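Local coordinates for protein beta-lactamase (Burkholderia cenocepacia, PDB 5E2G) that probably hydrolyses beta-lactam antibiotics to substituted beta-amino acids as a class C beta-lactamase, and may also act as a D-alanine carboxypeptidase, at residues D8-Q13 and I28-D33; P36-Y41 and T224-L229; A127-Y132 and I153-W158; L159-M164 and A169-Q174. One frame throughout, in Å; residues are numbered along the deposited sequence.

Contact 1 of 4, residues D8-Q13 and I28-D33; sequences DTVTRQ and IGIVAD
V10 comes down from helix 3-21 with both methyls, and each meets a different isoleucine of strand 25-32. Its CG1 sits in the fork of I28: V10 CG1 is 3.9 Å from both I28 CG1 and I28 CG2, so the two branches receive it together. The other methyl, V10 CG2, lies 4.1 Å from I30 CG1, two residues farther along the strand. With CG1 opposite the backbone N across the CA-CB bond (chi1 167°) and CG2 opposite the carbonyl carbon, the valine splits its contacts between the two isoleucines. V10 and each isoleucine run alongside one another, pointing opposite ways. I28 and I30 face the helix through the usual alternation of a strand, with G29 between them. This is the N-terminal helix packed on the antiparallel sheet of the serine beta-lactamase and penicillin-binding protein fold. Helix 344-357 shares in the packing, for I30 also touches I354, and Q13 rests on A350 and I354. F39 and Y41 of neighbouring strand 35-42 press on V10 as well, and all three touching residues are buried. T11, next to V10 on the helix, adds a polar link to strand 35-42: T11 OG1 is hydrogen-bonded to Y41 OH and to the carbonyl O of R7.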
loop_
_atom_site.group_PDB
_atom_site.type_symbol
_atom_site.label_atom_id
_atom_site.label_comp_id
_atom_site.label_asym_id
_atom_site.label_seq_id
_atom_site.Cartn_x
_atom_site.Cartn_y
_atom_site.Cartn_z
ATOM N N ASP A 8 -11.203 -16.401 17.617
ATOM C CA ASP A 8 -11.811 -15.688 18.734
ATOM C C ASP A 8 -11.069 -14.395 19.017
ATOM O O ASP A 8 -11.691 -13.359 19.272
ATOM C CB ASP A 8 -11.832 -16.563 19.986
ATOM C CG ASP A 8 -12.568 -17.867 19.777
ATOM O OD1 ASP A 8 -13.268 -18.004 18.746
ATOM O OD2 ASP A 8 -12.446 -18.758 20.648
ATOM N N THR A 9 -9.737 -14.438 18.972
ATOM C CA THR A 9 -8.946 -13.235 19.206
ATOM C C THR A 9 -9.286 -12.152 18.190
ATOM O O THR A 9 -9.465 -10.981 18.548
ATOM C CB THR A 9 -7.455 -13.564 19.152
ATOM O OG1 THR A 9 -7.149 -14.584 20.108
ATOM C CG2 THR A 9 -6.637 -12.323 19.455
ATOM N N VAL A 10 -9.376 -12.525 16.912
ATOM C CA VAL A 10 -9.728 -11.551 15.885
ATOM C C VAL A 10 -11.146 -11.047 16.107
ATOM O O VAL A 10 -11.397 -9.836 16.144
ATOM C CB VAL A 10 -9.553 -12.160 14.482
ATOM C CG1 VAL A 10 -10.220 -11.290 13.437
ATOM C CG2 VAL A 10 -8.079 -12.320 14.161
ATOM N N THR A 11 -12.085 -11.977 16.293
ATOM C CA THR A 11 -13.496 -11.617 16.391
ATOM C C THR A 11 -13.736 -10.588 17.485
ATOM O O THR A 11 -14.513 -9.645 17.297
ATOM C CB THR A 11 -14.337 -12.868 16.647
ATOM O OG1 THR A 11 -14.099 -13.828 15.608
ATOM C CG2 THR A 11 -15.811 -12.519 16.677
ATOM N N ARG A 12 -13.064 -10.741 18.630
ATOM C CA ARG A 12 -13.263 -9.812 19.734
ATOM C C ARG A 12 -12.867 -8.389 19.370
ATOM O O ARG A 12 -13.328 -7.445 20.022
ATOM C CB ARG A 12 -12.487 -10.279 20.966
ATOM C CG ARG A 12 -12.954 -11.618 21.499
ATOM C CD ARG A 12 -12.425 -11.894 22.900
ATOM N NE ARG A 12 -11.846 -13.232 23.000
ATOM C CZ ARG A 12 -10.544 -13.489 22.903
ATOM N NH1 ARG A 12 -9.679 -12.495 22.715
ATOM N NH2 ARG A 12 -10.101 -14.738 23.001
ATOM N N GLN A 13 -12.034 -8.207 18.344
ATOM C CA GLN A 13 -11.716 -6.868 17.862
ATOM C C GLN A 13 -12.620 -6.441 16.711
ATOM O O GLN A 13 -13.099 -5.301 16.682
ATOM C CB GLN A 13 -10.256 -6.802 17.410
ATOM C CG GLN A 13 -9.259 -7.224 18.455
ATOM C CD GLN A 13 -9.255 -6.301 19.647
ATOM O OE1 GLN A 13 -9.345 -5.078 19.505
ATOM N NE2 GLN A 13 -9.155 -6.881 20.839
ATOM N N ILE A 28 -10.012 -10.770 7.150
ATOM C CA ILE A 28 -8.844 -10.612 8.007
ATOM C C ILE A 28 -7.864 -11.721 7.673
ATOM O O ILE A 28 -8.217 -12.903 7.740
ATOM C CB ILE A 28 -9.210 -10.667 9.499
ATOM C CG1 ILE A 28 -10.487 -9.862 9.791
ATOM C CG2 ILE A 28 -8.027 -10.225 10.341
ATOM C CD1 ILE A 28 -10.376 -8.378 9.550
ATOM N N GLY A 29 -6.638 -11.350 7.332
ATOM C CA GLY A 29 -5.559 -12.300 7.111
ATOM C C GLY A 29 -4.562 -12.204 8.251
ATOM O O GLY A 29 -4.193 -11.104 8.666
ATOM N N ILE A 30 -4.132 -13.364 8.755
ATOM C CA ILE A 30 -3.183 -13.459 9.861
ATOM C C ILE A 30 -2.064 -14.418 9.474
ATOM O O ILE A 30 -2.327 -15.534 9.018
ATOM C CB ILE A 30 -3.858 -13.942 11.161
ATOM C CG1 ILE A 30 -4.819 -12.889 11.722
ATOM C CG2 ILE A 30 -2.813 -14.330 12.196
ATOM C CD1 ILE A 30 -4.155 -11.635 12.189
ATOM N N VAL A 31 -0.822 -13.986 9.663
ATOM C CA VAL A 31 0.338 -14.869 9.678
ATOM C C VAL A 31 0.731 -15.057 11.135
ATOM O O VAL A 31 1.097 -14.094 11.818
ATOM C CB VAL A 31 1.510 -14.295 8.866
ATOM C CG1 VAL A 31 2.749 -15.148 9.049
ATOM C CG2 VAL A 31 1.158 -14.196 7.412
ATOM N N ALA A 32 0.631 -16.286 11.621
ATOM C CA ALA A 32 0.953 -16.607 13.006
ATOM C C ALA A 32 2.052 -17.657 12.959
ATOM O O ALA A 32 1.789 -18.820 12.637
ATOM C CB ALA A 32 -0.277 -17.102 13.753
ATOM N N ASP A 33 3.282 -17.229 13.252
ATOM C CA ASP A 33 4.465 -18.080 13.142
ATOM C C ASP A 33 4.620 -18.623 11.720
ATOM O O ASP A 33 4.918 -19.798 11.512
ATOM C CB ASP A 33 4.420 -19.219 14.167
ATOM C CG ASP A 33 5.783 -19.846 14.410
ATOM O OD1 ASP A 33 6.732 -19.106 14.762
ATOM O OD2 ASP A 33 5.900 -21.081 14.246
#

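Contact 2 of 4, residues P36-Y41 and T224-L229; sequences PYVFDY and TTAADL
V38 is the residue of strand 35-42 that touches A226 and A227 at the start of helix 226-235. Just before it, Y37 packs on L6 of helix 3-21 and pairs through its backbone with I30. V38 points toward helix 226-235 and uses both methyls. V38 CG1 meets A226 CB at 3.8 Å, methyl to methyl, whereas V38 CG2 leans on main chain, 3.9 Å from A227 CA and 4.0 Å from A227 N; the methyl A227 CB is 4.2 Å from V38 CG2. CG1 lies anti to the backbone N of V38 (chi1 175°), with CG2 beside that N, which gives the two methyls successive residues of the helix. Here the sheet is the middle layer of an alpha/beta sandwich: helix 226-235 packs against it from one side, where A226 and L229 also touch L337, and helix 3-21 from the other. F39 accordingly points away from helix 226-235 and reaches R7, D40 rests on V52, and Y41 makes a cation-pi contact with R7. T225 is the N-cap of helix 226-235: its OG1 accepts from D228 N at 3.1 Å, with an N-H...O angle of 163°.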
loop_
_atom_site.group_PDB
_atom_site.type_symbol
_atom_site.label_atom_id
_atom_site.label_comp_id
_atom_site.label_asym_id
_atom_site.label_seq_id
_atom_site.Cartn_x
_atom_site.Cartn_y
_atom_site.Cartn_z
ATOM N N PRO A 36 -0.428 -18.922 7.547
ATOM C CA PRO A 36 -1.490 -17.989 7.160
ATOM C C PRO A 36 -2.873 -18.472 7.565
ATOM O O PRO A 36 -3.147 -19.669 7.628
ATOM C CB PRO A 36 -1.358 -17.938 5.636
ATOM C CG PRO A 36 -0.824 -19.275 5.282
ATOM C CD PRO A 36 0.100 -19.669 6.394
ATOM N N TYR A 37 -3.751 -17.507 7.836
ATOM C CA TYR A 37 -5.157 -17.750 8.139
ATOM C C TYR A 37 -5.964 -16.592 7.580
ATOM O O TYR A 37 -5.517 -15.445 7.628
ATOM C CB TYR A 37 -5.437 -17.844 9.646
ATOM C CG TYR A 37 -4.635 -18.883 10.393
ATOM C CD1 TYR A 37 -5.153 -20.150 10.621
ATOM C CD2 TYR A 37 -3.365 -18.594 10.871
ATOM C CE1 TYR A 37 -4.425 -21.103 11.300
ATOM C CE2 TYR A 37 -2.632 -19.538 11.552
ATOM C CZ TYR A 37 -3.167 -20.791 11.763
ATOM O OH TYR A 37 -2.441 -21.742 12.442
ATOM N N VAL A 38 -7.152 -16.882 7.066
ATOM C CA VAL A 38 -8.063 -15.837 6.620
ATOM C C VAL A 38 -9.410 -16.061 7.283
ATOM O O VAL A 38 -9.950 -17.169 7.243
ATOM C CB VAL A 38 -8.208 -15.789 5.090
ATOM C CG1 VAL A 38 -9.257 -14.756 4.693
ATOM C CG2 VAL A 38 -6.868 -15.456 4.453
ATOM N N PHE A 39 -9.941 -15.007 7.896
ATOM C CA PHE A 39 -11.204 -15.047 8.620
ATOM C C PHE A 39 -12.156 -14.042 7.991
ATOM O O PHE A 39 -11.869 -12.840 7.982
ATOM C CB PHE A 39 -10.986 -14.732 10.100
ATOM C CG PHE A 39 -9.961 -15.609 10.756
ATOM C CD1 PHE A 39 -10.201 -16.966 10.926
ATOM C CD2 PHE A 39 -8.760 -15.085 11.190
ATOM C CE1 PHE A 39 -9.265 -17.779 11.522
ATOM C CE2 PHE A 39 -7.821 -15.892 11.791
ATOM C CZ PHE A 39 -8.073 -17.243 11.955
ATOM N N ASP A 40 -13.281 -14.528 7.468
ATOM C CA ASP A 40 -14.240 -13.689 6.764
ATOM C C ASP A 40 -15.402 -13.337 7.682
ATOM O O ASP A 40 -15.822 -14.150 8.510
ATOM C CB ASP A 40 -14.758 -14.382 5.498
ATOM C CG ASP A 40 -13.689 -14.503 4.405
ATOM O OD1 ASP A 40 -12.810 -13.618 4.311
ATOM O OD2 ASP A 40 -13.726 -15.491 3.642
ATOM N N TYR A 41 -15.921 -12.121 7.528
ATOM C CA TYR A 41 -17.022 -11.638 8.351
ATOM C C TYR A 41 -18.042 -10.898 7.498
ATOM O O TYR A 41 -17.675 -10.118 6.615
ATOM C CB TYR A 41 -16.529 -10.705 9.463
ATOM C CG TYR A 41 -15.566 -11.351 10.429
ATOM C CD1 TYR A 41 -14.206 -11.408 10.151
ATOM C CD2 TYR A 41 -16.013 -11.900 11.621
ATOM C CE1 TYR A 41 -13.320 -11.998 11.029
ATOM C CE2 TYR A 41 -15.141 -12.490 12.501
ATOM C CZ TYR A 41 -13.795 -12.539 12.203
ATOM O OH TYR A 41 -12.927 -13.134 13.091
ATOM N N THR A 224 -8.206 -6.828 -4.561
ATOM C CA THR A 224 -7.564 -8.084 -4.184
ATOM C C THR A 224 -8.351 -8.750 -3.063
ATOM O O THR A 224 -9.296 -8.179 -2.513
ATOM C CB THR A 224 -6.096 -7.856 -3.777
ATOM O OG1 THR A 224 -5.465 -9.110 -3.478
ATOM C CG2 THR A 224 -6.004 -6.945 -2.564
ATOM N N THR A 225 -7.956 -9.981 -2.747
ATOM C CA THR A 225 -8.517 -10.750 -1.646
ATOM C C THR A 225 -7.605 -10.672 -0.429
ATOM O O THR A 225 -6.438 -10.284 -0.520
ATOM C CB THR A 225 -8.705 -12.221 -2.022
ATOM O OG1 THR A 225 -7.424 -12.824 -2.218
ATOM C CG2 THR A 225 -9.514 -12.352 -3.282
ATOM N N ALA A 226 -8.152 -11.080 0.719
ATOM C CA ALA A 226 -7.344 -11.112 1.930
ATOM C C ALA A 226 -6.219 -12.119 1.795
ATOM O O ALA A 226 -5.091 -11.860 2.230
ATOM C CB ALA A 226 -8.207 -11.435 3.146
ATOM N N ALA A 227 -6.503 -13.269 1.180
ATOM C CA ALA A 227 -5.468 -14.280 0.999
ATOM C C ALA A 227 -4.295 -13.730 0.194
ATOM O O ALA A 227 -3.135 -13.900 0.575
ATOM C CB ALA A 227 -6.059 -15.519 0.324
ATOM N N ASP A 228 -4.580 -13.053 -0.920
ATOM C CA ASP A 228 -3.502 -12.580 -1.785
ATOM C C ASP A 228 -2.670 -11.507 -1.097
ATOM O O ASP A 228 -1.433 -11.533 -1.161
ATOM C CB ASP A 228 -4.069 -12.047 -3.098
ATOM C CG ASP A 228 -4.271 -13.139 -4.140
ATOM O OD1 ASP A 228 -4.248 -14.340 -3.795
ATOM O OD2 ASP A 228 -4.460 -12.787 -5.317
ATOM N N LEU A 229 -3.327 -10.548 -0.441
ATOM C CA LEU A 229 -2.584 -9.532 0.297
ATOM C C LEU A 229 -1.765 -10.168 1.413
ATOM O O LEU A 229 -0.631 -9.756 1.683
ATOM C CB LEU A 229 -3.546 -8.485 0.857
ATOM C CG LEU A 229 -2.951 -7.104 1.113
ATOM C CD1 LEU A 229 -2.118 -6.686 -0.083
ATOM C CD2 LEU A 229 -4.049 -6.095 1.366
#

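Contact 3 of 4, residues A127-Y132 and I153-W158; sequences AGLIRY and IGMLGW
M155 and W158, one turn apart on helix 150-164, receive L129 from helix 126-135 in a helix-helix packing of the all-helical part of the class C beta-lactamase fold. The backbones stay well apart, 10.2 Å between L129 CA and M155 CA, and long side chains span the interval. At the start of the segment, I153, poorly ordered, lies toward helix 64-77, whose K65 belongs to what looks like the SxxK motif of serine beta-lactamases. M155, a selenomethionine in this crystal, bends at both chi2 and chi3, a folded shape in which its selenium is the atom presented to L129: M155 SE is 4.1 Å from L129 CD2. The same side chain touches L91, L107 and L133, and so lies in apolar surroundings. L156 packs on L104 and L107 of helix 104-108. W158 closes the walk; its side chain is modelled in two conformers, and in the one described here L129 sets a single methyl over the indole face in a CH-pi contact. L129 and W158 reach toward each other, the leucine with its CG anti to the backbone N (chi1 169°). In that conformer L129 CD2 stands 3.8 Å from the centroid of the six-membered ring of W158, only 7° off the ring normal, and is 3.9 Å from both W158 CH2 and W158 CZ2.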
loop_
_atom_site.group_PDB
_atom_site.type_symbol
_atom_site.label_atom_id
_atom_site.label_comp_id
_atom_site.label_asym_id
_atom_site.label_seq_id
_atom_site.Cartn_x
_atom_site.Cartn_y
_atom_site.Cartn_z
ATOM N N ALA A 127 -0.675 13.703 -23.017
ATOM C CA ALA A 127 -0.182 15.025 -23.394
ATOM C C ALA A 127 -0.585 16.077 -22.365
ATOM O O ALA A 127 0.185 17.002 -22.081
ATOM C CB ALA A 127 -0.693 15.401 -24.784
ATOM N N GLY A 128 -1.778 15.939 -21.780
ATOM C CA GLY A 128 -2.199 16.868 -20.742
ATOM C C GLY A 128 -1.494 16.633 -19.419
ATOM O O GLY A 128 -1.217 17.579 -18.676
ATOM N N LEU A 129 -1.211 15.368 -19.101
ATOM C CA LEU A 129 -0.366 15.054 -17.953
ATOM C C LEU A 129 0.990 15.738 -18.076
ATOM O O LEU A 129 1.441 16.424 -17.149
ATOM C CB LEU A 129 -0.193 13.539 -17.829
ATOM C CG LEU A 129 0.880 13.078 -16.843
ATOM C CD1 LEU A 129 0.521 13.529 -15.448
ATOM C CD2 LEU A 129 1.079 11.567 -16.896
ATOM N N ILE A 130 1.657 15.554 -19.217
ATOM C CA ILE A 130 2.909 16.258 -19.469
ATOM C C ILE A 130 2.698 17.757 -19.358
ATOM O O ILE A 130 3.559 18.484 -18.846
ATOM C CB ILE A 130 3.470 15.867 -20.844
ATOM C CG1 ILE A 130 3.764 14.367 -20.887
ATOM C CG2 ILE A 130 4.713 16.676 -21.151
ATOM C CD1 ILE A 130 4.861 13.931 -19.954
ATOM N N ARG A 131 1.544 18.243 -19.823
ATOM C CA ARG A 131 1.219 19.652 -19.631
ATOM C C ARG A 131 1.153 19.998 -18.151
ATOM O O ARG A 131 1.662 21.044 -17.729
ATOM C CB ARG A 131 -0.100 20.000 -20.320
ATOM C CG ARG A 131 0.005 20.133 -21.833
ATOM C CD ARG A 131 -1.225 20.826 -22.440
ATOM N NE ARG A 131 -1.996 19.953 -23.330
ATOM C CZ ARG A 131 -3.161 19.396 -23.008
ATOM N NH1 ARG A 131 -3.702 19.624 -21.815
ATOM N NH2 ARG A 131 -3.787 18.616 -23.880
ATOM N N TYR A 132 0.541 19.128 -17.341
ATOM C CA TYR A 132 0.438 19.423 -15.917
ATOM C C TYR A 132 1.804 19.398 -15.244
ATOM O O TYR A 132 2.121 20.281 -14.436
ATOM C CB TYR A 132 -0.502 18.449 -15.218
ATOM C CG TYR A 132 -0.342 18.551 -13.725
ATOM C CD1 TYR A 132 -0.589 19.754 -13.061
ATOM C CD2 TYR A 132 0.094 17.463 -12.978
ATOM C CE1 TYR A 132 -0.420 19.867 -11.692
ATOM C CE2 TYR A 132 0.264 17.562 -11.602
ATOM C CZ TYR A 132 0.006 18.765 -10.964
ATOM O OH TYR A 132 0.176 18.859 -9.596
ATOM N N ILE A 153 3.452 8.957 -6.166
ATOM C CA ILE A 153 3.500 7.526 -6.445
ATOM C C ILE A 153 2.787 7.188 -7.749
ATOM O O ILE A 153 3.165 6.225 -8.432
ATOM C CB ILE A 153 2.906 6.757 -5.257
ATOM C CG1 ILE A 153 2.663 5.294 -5.630
ATOM C CG2 ILE A 153 1.631 7.446 -4.797
ATOM C CD1 ILE A 153 3.920 4.477 -5.807
ATOM N N GLY A 154 1.748 7.949 -8.110
ATOM C CA GLY A 154 1.201 7.832 -9.450
ATOM C C GLY A 154 2.303 7.871 -10.483
ATOM O O GLY A 154 2.398 6.997 -11.346
HETATM N N MSE A 155 3.203 8.839 -10.354
HETATM C CA MSE A 155 4.321 8.980 -11.266
HETATM C C MSE A 155 5.438 7.962 -11.038
HETATM O O MSE A 155 6.211 7.698 -11.937
HETATM C CB MSE A 155 4.890 10.396 -11.178
HETATM C CG MSE A 155 4.064 11.426 -11.917
HETATM SE SE MSE A 155 3.718 10.924 -13.779
HETATM C CE MSE A 155 5.541 10.798 -14.436
ATOM N N LEU A 156 5.547 7.385 -9.846
ATOM C CA LEU A 156 6.554 6.346 -9.659
ATOM C C LEU A 156 6.240 5.141 -10.533
ATOM O O LEU A 156 7.126 4.598 -11.202
ATOM C CB LEU A 156 6.649 5.932 -8.187
ATOM C CG LEU A 156 7.701 4.867 -7.835
ATOM C CD1 LEU A 156 9.119 5.368 -8.103
ATOM C CD2 LEU A 156 7.561 4.404 -6.390
ATOM N N GLY A 157 4.974 4.718 -10.551
ATOM C CA GLY A 157 4.599 3.576 -11.365
ATOM C C GLY A 157 4.696 3.866 -12.849
ATOM O O GLY A 157 5.136 3.012 -13.626
ATOM N N TRP A 158 4.264 5.061 -13.263
ATOM C CA TRP A 158 4.374 5.458 -14.662
ATOM C C TRP A 158 5.810 5.354 -15.143
ATOM O O TRP A 158 6.091 4.739 -16.177
ATOM C CB TRP A 158 3.865 6.890 -14.842
ATOM C CG TRP A 158 2.888 7.049 -15.964
ATOM C CD1 TRP A 158 1.669 6.449 -16.072
ATOM C CD2 TRP A 158 3.034 7.873 -17.129
ATOM N NE1 TRP A 158 1.047 6.840 -17.235
ATOM C CE2 TRP A 158 1.863 7.715 -17.900
ATOM C CE3 TRP A 158 4.039 8.725 -17.597
ATOM C CZ2 TRP A 158 1.670 8.372 -19.112
ATOM C CZ3 TRP A 158 3.842 9.384 -18.801
ATOM C CH2 TRP A 158 2.666 9.203 -19.543
#

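Contact 4 of 4, residues L159-M164 and A169-Q174; sequences LTAKAM and ATLMEQ
L171 carries this contact with one methyl, CD1, which it pushes against A161 and M164 of the preceding helix. L171 CG stands beside the backbone N and anti to the carbonyl carbon, and the chain then runs on extended, with CD1 anti to CA (chi2 166°), so that this methyl is the part sent farthest toward helix 150-164. It meets backbone as much as side chain: L171 CD1 is 3.6 Å from A161 CA and 3.8 Å from A161 CB. The small alanine lets the leucine come down almost onto the helix itself, and the CA atoms of A161 and L171 are 7.4 Å apart. One turn on, L171 CD1 touches the root of M164, 4.0 Å from M164 CB. The rest of that selenomethionine goes on past the leucine, straight at chi2 (-174°) and bent at the selenium (chi3 84°), and packs on L71 and A75 of helix 64-77, on E80 and on R175. All three touching residues are buried, though a thiocyanate ion, probably from the crystallisation liquor, is bound about 4 Å from the L171 side chain. The two helices follow each other in the chain across a short connection and pack across one another; A161 also touches F168, and T170 OG1 bonds to D167 OD2. Helix 64-77 is common to both, reached by T160 and M164 from one and by M172 from the other, while L159 and A163 lean on Y90 of helix 87-90.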
loop_
_atom_site.group_PDB
_atom_site.type_symbol
_atom_site.label_atom_id
_atom_site.label_comp_id
_atom_site.label_asym_id
_atom_site.label_seq_id
_atom_site.Cartn_x
_atom_site.Cartn_y
_atom_site.Cartn_z
ATOM N N LEU A 159 6.738 5.937 -14.381
ATOM C CA LEU A 159 8.127 6.020 -14.810
ATOM C C LEU A 159 8.814 4.667 -14.769
ATOM O O LEU A 159 9.672 4.391 -15.612
ATOM C CB LEU A 159 8.872 7.028 -13.941
ATOM C CG LEU A 159 8.344 8.459 -14.062
ATOM C CD1 LEU A 159 8.846 9.334 -12.911
ATOM C CD2 LEU A 159 8.705 9.070 -15.413
ATOM N N THR A 160 8.448 3.815 -13.808
ATOM C CA THR A 160 8.964 2.447 -13.776
ATOM C C THR A 160 8.543 1.664 -15.018
ATOM O O THR A 160 9.340 0.914 -15.592
ATOM C CB THR A 160 8.476 1.743 -12.514
ATOM O OG1 THR A 160 8.948 2.452 -11.364
ATOM C CG2 THR A 160 8.966 0.301 -12.476
ATOM N N ALA A 161 7.293 1.834 -15.453
ATOM C CA ALA A 161 6.839 1.170 -16.666
ATOM C C ALA A 161 7.591 1.677 -17.891
ATOM O O ALA A 161 7.932 0.891 -18.781
ATOM C CB ALA A 161 5.338 1.358 -16.832
ATOM N N LYS A 162 7.851 2.987 -17.962
ATOM C CA LYS A 162 8.706 3.518 -19.023
ATOM C C LYS A 162 10.056 2.812 -19.037
ATOM O O LYS A 162 10.515 2.337 -20.082
ATOM C CB LYS A 162 8.915 5.022 -18.839
ATOM C CG LYS A 162 7.825 5.883 -19.405
ATOM C CD LYS A 162 7.904 5.963 -20.914
ATOM C CE LYS A 162 6.810 6.845 -21.452
ATOM N NZ LYS A 162 6.849 6.911 -22.922
ATOM N N ALA A 163 10.700 2.732 -17.872
ATOM C CA ALA A 163 12.012 2.106 -17.775
ATOM C C ALA A 163 11.960 0.621 -18.110
ATOM O O ALA A 163 12.915 0.085 -18.683
ATOM C CB ALA A 163 12.582 2.317 -16.371
HETATM N N MSE A 164 10.863 -0.059 -17.784
HETATM C CA MSE A 164 10.779 -1.498 -18.025
HETATM C C MSE A 164 10.209 -1.866 -19.393
HETATM O O MSE A 164 10.022 -3.041 -19.688
HETATM C CB MSE A 164 9.951 -2.160 -16.930
HETATM C CG MSE A 164 10.574 -2.010 -15.555
HETATM SE SE MSE A 164 9.622 -3.005 -14.192
HETATM C CE MSE A 164 10.465 -4.750 -14.468
ATOM N N ALA A 169 -0.244 -1.718 -16.309
ATOM C CA ALA A 169 -1.145 -2.763 -15.814
ATOM C C ALA A 169 -0.669 -4.157 -16.207
ATOM O O ALA A 169 -0.847 -5.114 -15.442
ATOM C CB ALA A 169 -2.570 -2.524 -16.321
ATOM N N THR A 170 -0.047 -4.284 -17.385
ATOM C CA THR A 170 0.528 -5.556 -17.817
ATOM C C THR A 170 1.668 -5.992 -16.905
ATOM O O THR A 170 1.788 -7.171 -16.566
ATOM C CB THR A 170 1.011 -5.424 -19.263
ATOM O OG1 THR A 170 -0.099 -5.083 -20.100
ATOM C CG2 THR A 170 1.645 -6.716 -19.750
ATOM N N LEU A 171 2.525 -5.055 -16.504
ATOM C CA LEU A 171 3.619 -5.383 -15.595
ATOM C C LEU A 171 3.104 -5.892 -14.258
ATOM O O LEU A 171 3.733 -6.746 -13.632
ATOM C CB LEU A 171 4.500 -4.159 -15.376
ATOM C CG LEU A 171 5.465 -3.754 -16.490
ATOM C CD1 LEU A 171 5.987 -2.349 -16.259
ATOM C CD2 LEU A 171 6.603 -4.755 -16.573
HETATM N N MSE A 172 1.971 -5.385 -13.802
HETATM C CA MSE A 172 1.435 -5.803 -12.522
HETATM C C MSE A 172 0.787 -7.190 -12.614
HETATM O O MSE A 172 1.031 -8.055 -11.777
HETATM C CB MSE A 172 0.432 -4.770 -12.025
HETATM C CG MSE A 172 1.040 -3.399 -11.814
HETATM SE SE MSE A 172 2.264 -3.276 -10.288
HETATM C CE MSE A 172 0.950 -2.869 -8.911
ATOM N N GLU A 173 -0.026 -7.404 -13.647
ATOM C CA GLU A 173 -0.810 -8.630 -13.742
ATOM C C GLU A 173 -0.059 -9.792 -14.393
ATOM O O GLU A 173 -0.340 -10.952 -14.071
ATOM C CB GLU A 173 -2.114 -8.334 -14.496
ATOM C CG GLU A 173 -2.911 -7.192 -13.833
ATOM C CD GLU A 173 -4.299 -6.960 -14.422
ATOM O OE1 GLU A 173 -4.540 -7.311 -15.600
ATOM O OE2 GLU A 173 -5.158 -6.424 -13.695
ATOM N N GLN A 174 0.894 -9.526 -15.281
ATOM C CA GLN A 174 1.623 -10.597 -15.946
ATOM C C GLN A 174 3.019 -10.811 -15.383
ATOM O O GLN A 174 3.698 -11.756 -15.798
ATOM C CB GLN A 174 1.721 -10.325 -17.455
ATOM C CG GLN A 174 0.399 -10.000 -18.127
ATOM C CD GLN A 174 -0.640 -11.093 -17.949
ATOM O OE1 GLN A 174 -0.312 -12.281 -17.893
ATOM N NE2 GLN A 174 -1.902 -10.695 -17.854
#

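From the N terminus, contact 1 comes first and closes a short loop, bringing helix 3-21 back onto strand 25-32 with 14 residues between its segments. Contact 2 opens directly afterwards on strand 35-42, the sheet neighbour of 25-32, and spans 182 residues to reach helix 226-235. Contacts 1 and 2 touch through the backbone pairing of these strands, and their centres are 11 Å apart. Contacts 3 and 4 nest inside the long loop of contact 2 and follow one another in series. They share helix 150-164, which contact 3 ties to helix 126-135 and contact 4 to helix 168-180, across the chain's centre from contact 1.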